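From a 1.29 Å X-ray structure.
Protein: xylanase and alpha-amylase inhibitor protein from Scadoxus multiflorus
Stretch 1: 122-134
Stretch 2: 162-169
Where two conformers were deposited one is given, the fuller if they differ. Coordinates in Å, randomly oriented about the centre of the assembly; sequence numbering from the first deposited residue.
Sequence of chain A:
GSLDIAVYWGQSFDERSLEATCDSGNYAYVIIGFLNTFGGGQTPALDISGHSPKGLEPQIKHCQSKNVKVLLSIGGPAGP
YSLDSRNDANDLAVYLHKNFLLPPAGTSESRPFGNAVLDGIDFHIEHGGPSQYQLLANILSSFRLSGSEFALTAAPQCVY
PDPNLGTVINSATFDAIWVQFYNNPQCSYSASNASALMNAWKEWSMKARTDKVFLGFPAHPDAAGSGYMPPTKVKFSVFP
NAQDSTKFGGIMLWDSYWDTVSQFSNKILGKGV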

# COMPACT_ATOMS: atom_id res chain seq x y z
N ASP A 122 -0.48 -4.45 -3.98
CA ASP A 122 -1.31 -3.52 -3.22
C ASP A 122 -2.32 -2.85 -4.13
O ASP A 122 -1.96 -2.27 -5.15
CB ASP A 122 -0.39 -2.48 -2.57
CG ASP A 122 -1.15 -1.40 -1.84
OD1 ASP A 122 -1.84 -1.72 -0.85
OD2 ASP A 122 -1.03 -0.22 -2.24
N PHE A 123 -3.60 -2.94 -3.77
CA PHE A 123 -4.69 -2.33 -4.55
C PHE A 123 -4.93 -0.92 -4.03
O PHE A 123 -5.65 -0.72 -3.03
CB PHE A 123 -5.99 -3.13 -4.37
CG PHE A 123 -6.09 -4.40 -5.19
CD1 PHE A 123 -7.27 -4.69 -5.86
CD2 PHE A 123 -5.04 -5.32 -5.25
CE1 PHE A 123 -7.42 -5.88 -6.59
CE2 PHE A 123 -5.18 -6.51 -5.99
CZ PHE A 123 -6.37 -6.78 -6.66
N HIS A 124 -4.35 0.08 -4.69
CA HIS A 124 -4.56 1.49 -4.31
C HIS A 124 -5.51 2.11 -5.35
O HIS A 124 -5.17 3.07 -6.05
CB HIS A 124 -3.21 2.22 -4.24
CG HIS A 124 -3.25 3.56 -3.56
ND1 HIS A 124 -2.58 3.80 -2.38
CD2 HIS A 124 -3.85 4.72 -3.90
CE1 HIS A 124 -2.77 5.06 -2.02
NE2 HIS A 124 -3.54 5.64 -2.93
N ILE A 125 -6.71 1.55 -5.43
CA ILE A 125 -7.69 1.94 -6.43
C ILE A 125 -8.50 3.11 -5.90
O ILE A 125 -9.29 2.96 -4.96
CB ILE A 125 -8.61 0.75 -6.81
CG1 ILE A 125 -7.77 -0.47 -7.23
CG2 ILE A 125 -9.61 1.17 -7.88
CD1 ILE A 125 -6.71 -0.21 -8.31
N GLU A 126 -8.30 4.27 -6.53
CA GLU A 126 -8.85 5.53 -6.03
C GLU A 126 -10.00 6.06 -6.88
O GLU A 126 -10.64 7.04 -6.51
CB GLU A 126 -7.72 6.56 -5.91
CG GLU A 126 -8.06 7.79 -5.07
CD GLU A 126 -8.22 7.48 -3.56
OE1 GLU A 126 -7.26 6.93 -2.93
OE2 GLU A 126 -9.26 7.81 -3.02
N HIS A 127 -10.29 5.43 -8.01
CA HIS A 127 -11.40 5.79 -8.88
C HIS A 127 -11.80 4.58 -9.69
O HIS A 127 -11.05 3.68 -9.88
CB HIS A 127 -11.02 6.97 -9.80
CG HIS A 127 -9.98 6.62 -10.81
ND1 HIS A 127 -8.69 7.07 -10.75
CD2 HIS A 127 -10.05 5.84 -11.90
CE1 HIS A 127 -8.02 6.62 -11.78
NE2 HIS A 127 -8.80 5.83 -12.47
N GLY A 128 -12.99 4.67 -10.23
CA GLY A 128 -13.47 3.71 -11.19
C GLY A 128 -14.28 2.56 -10.65
O GLY A 128 -15.38 2.27 -11.21
N GLY A 129 -13.76 1.95 -9.57
CA GLY A 129 -14.18 0.60 -9.14
C GLY A 129 -15.55 0.69 -8.58
O GLY A 129 -16.01 1.79 -8.42
N PRO A 130 -16.20 -0.43 -8.40
CA PRO A 130 -15.59 -1.71 -8.05
C PRO A 130 -15.21 -2.41 -9.39
O PRO A 130 -14.39 -3.33 -9.39
CB PRO A 130 -16.73 -2.48 -7.37
CG PRO A 130 -17.97 -1.80 -7.78
CD PRO A 130 -17.60 -0.37 -7.91
N SER A 131 -15.82 -1.99 -10.51
CA SER A 131 -15.41 -2.41 -11.85
C SER A 131 -15.29 -3.96 -11.87
O SER A 131 -16.11 -4.67 -11.46
CB SER A 131 -13.99 -1.75 -12.21
OG SER A 131 -14.09 -0.35 -11.98
N GLN A 132 -14.14 -4.38 -12.34
CA GLN A 132 -13.79 -5.80 -12.35
C GLN A 132 -12.65 -6.13 -11.38
O GLN A 132 -11.95 -7.14 -11.53
CB GLN A 132 -13.47 -6.30 -13.77
CG GLN A 132 -14.67 -6.24 -14.72
CD GLN A 132 -15.74 -7.29 -14.43
OE1 GLN A 132 -15.54 -8.23 -13.67
NE2 GLN A 132 -16.90 -7.13 -15.08
N TYR A 133 -12.48 -5.29 -10.36
CA TYR A 133 -11.43 -5.52 -9.37
C TYR A 133 -11.64 -6.79 -8.53
O TYR A 133 -10.67 -7.41 -8.11
CB TYR A 133 -11.20 -4.29 -8.49
CG TYR A 133 -10.56 -3.16 -9.26
CD1 TYR A 133 -11.30 -2.05 -9.65
CD2 TYR A 133 -9.22 -3.23 -9.63
CE1 TYR A 133 -10.70 -1.03 -10.39
CE2 TYR A 133 -8.62 -2.23 -10.37
CZ TYR A 133 -9.36 -1.13 -10.73
OH TYR A 133 -8.75 -0.13 -11.45
N GLN A 134 -12.90 -7.19 -8.32
CA GLN A 134 -13.17 -8.46 -7.67
C GLN A 134 -12.60 -9.63 -8.48
O GLN A 134 -11.95 -10.51 -7.93
CB GLN A 134 -14.66 -8.65 -7.37
CG GLN A 134 -15.01 -10.00 -6.73
CD GLN A 134 -14.52 -10.15 -5.30
OE1 GLN A 134 -13.99 -9.22 -4.70
NE2 GLN A 134 -14.71 -11.33 -4.74
N ASP A 162 -15.68 1.31 1.42
CA ASP A 162 -15.04 2.10 0.39
C ASP A 162 -15.75 1.96 -0.97
O ASP A 162 -16.08 0.86 -1.38
CB ASP A 162 -13.58 1.69 0.27
CG ASP A 162 -12.82 2.54 -0.69
OD1 ASP A 162 -12.69 2.14 -1.86
OD2 ASP A 162 -12.40 3.65 -0.29
N PRO A 163 -15.98 3.08 -1.68
CA PRO A 163 -16.70 2.98 -2.96
C PRO A 163 -15.96 2.19 -4.04
O PRO A 163 -16.60 1.55 -4.87
CB PRO A 163 -16.86 4.44 -3.39
CG PRO A 163 -15.87 5.19 -2.60
CD PRO A 163 -15.73 4.48 -1.30
N ASN A 164 -14.63 2.25 -4.04
CA ASN A 164 -13.85 1.53 -5.05
C ASN A 164 -13.52 0.10 -4.69
O ASN A 164 -13.50 -0.77 -5.55
CB ASN A 164 -12.58 2.31 -5.37
CG ASN A 164 -12.88 3.67 -5.93
OD1 ASN A 164 -13.46 3.79 -7.00
ND2 ASN A 164 -12.54 4.71 -5.18
N LEU A 165 -13.28 -0.13 -3.40
CA LEU A 165 -12.71 -1.40 -2.93
C LEU A 165 -13.60 -2.15 -1.95
O LEU A 165 -13.28 -3.28 -1.58
CB LEU A 165 -11.34 -1.15 -2.29
CG LEU A 165 -10.20 -0.67 -3.19
CD1 LEU A 165 -9.13 0.04 -2.37
CD2 LEU A 165 -9.61 -1.83 -3.97
N GLY A 166 -14.70 -1.54 -1.52
CA GLY A 166 -15.52 -2.13 -0.45
C GLY A 166 -15.99 -3.55 -0.73
O GLY A 166 -15.89 -4.42 0.12
N THR A 167 -16.50 -3.78 -1.94
CA THR A 167 -16.97 -5.12 -2.29
C THR A 167 -15.82 -6.13 -2.34
O THR A 167 -15.98 -7.27 -1.90
CB THR A 167 -17.72 -5.12 -3.63
OG1 THR A 167 -16.87 -4.64 -4.67
CG2 THR A 167 -18.96 -4.27 -3.54
N VAL A 168 -14.67 -5.72 -2.82
CA VAL A 168 -13.54 -6.64 -2.89
C VAL A 168 -12.99 -6.93 -1.46
O VAL A 168 -12.68 -8.02 -1.14
CB VAL A 168 -12.43 -6.06 -3.78
CG1 VAL A 168 -11.36 -7.12 -3.89
CG2 VAL A 168 -13.00 -5.65 -5.13
N ILE A 169 -12.98 -5.90 -0.61
CA ILE A 169 -12.59 -6.11 0.78
C ILE A 169 -13.55 -7.11 1.46
O ILE A 169 -13.11 -7.97 2.21
CB ILE A 169 -12.50 -4.77 1.57
CG1 ILE A 169 -11.34 -3.93 1.03
CG2 ILE A 169 -12.34 -5.02 3.07
CD1 ILE A 169 -11.35 -2.47 1.50

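The two stretches bury 566 Å² between them, both sides summed, and most of that contact is van der Waals packing with little hydrogen bonding. The CA atoms come closest at Gly-129 and Asn-164, 4.2 Å apart, and they are again near at Gln-134 and Val-168, 5.1 Å between CA atoms.

Polar contact centres on Asn-164, the residue most covered by the other stretch. Its side chain, with chi1 at -61° (m) and chi2 at -64°, starts sideways but brings its amide to the loop that follows the strand. The one hydrogen bond across the stretches runs from Gly-129 N to Asn-164 OD1; at 3.2 Å with an N-H...acceptor angle of 126° it is weak. Gly-128 N lies 3.4 Å from the same OD1, but its angle is too poor for a hydrogen bond. At the other arm of the amide, Asn-164 ND2 is 3.3 Å from Glu-126 O. A side-chain amide suits this position, since its OD1 can accept the weak bond from Gly-129 N.

A second kind of backbone contact involves carbon. Pro-130 CA approaches Asn-164 O at 3.4 Å, and the angle of 154° at the hydrogen supports a CA-H...O contact. Pro-130 follows a cis peptide bond, and its CB also reaches within 3.5 Å of Thr-167 OG1. Thr-167 points toward the first stretch with chi1 at 58° (p), so that its hydroxyl oxygen packs against the proline ring.

Glycine is well suited to the point where the CA atoms come closest. An ideal CB on Gly-129 would point toward the second stretch and sit 2.7 Å from Asn-164 O, a clash. Gly-128 answers to a local constraint instead: at phi/psi 94/-47 a CB would be jammed against the carbonyl oxygen of His-127.

The apolar contacts form two patches. In the first, Leu-165 (chi1 -67°, m; chi2 157°, t) meets the strand, its CD2 lying 3.9 Å from Phe-123 CB and 4.0 Å from Ile-125 CB. CD2 sits at the edge of the Phe-123 ring, near its plane, while Leu-165 CD1 lies 3.6 Å from Phe-123 O. Phe-123 and Ile-125 both direct CA-to-CB toward the second stretch, whereas the intervening His-124 points away, the alternation expected of a strand. All three apolar residues are buried, which suits their hydrocarbon side chains.

The second patch joins the two helical segments. Val-168, with chi1 at -175° (t), places CG2 4.0 Å from Tyr-133 CB. Beside this apolar pair, the polar end of Gln-134 makes a close van der Waals approach: the side chain begins sideways, but its end comes nearer, bringing OE1 to 3.2 Å from Val-168 CA and 3.5 Å from Val-168 CG1.

Asp-162 supports the second stretch from within: its OD1 accepts hydrogen bonds from Leu-165 N at 2.8 Å and, weakly, from Asn-164 N at 2.9 Å, tying down the backbone that carries both key side chains.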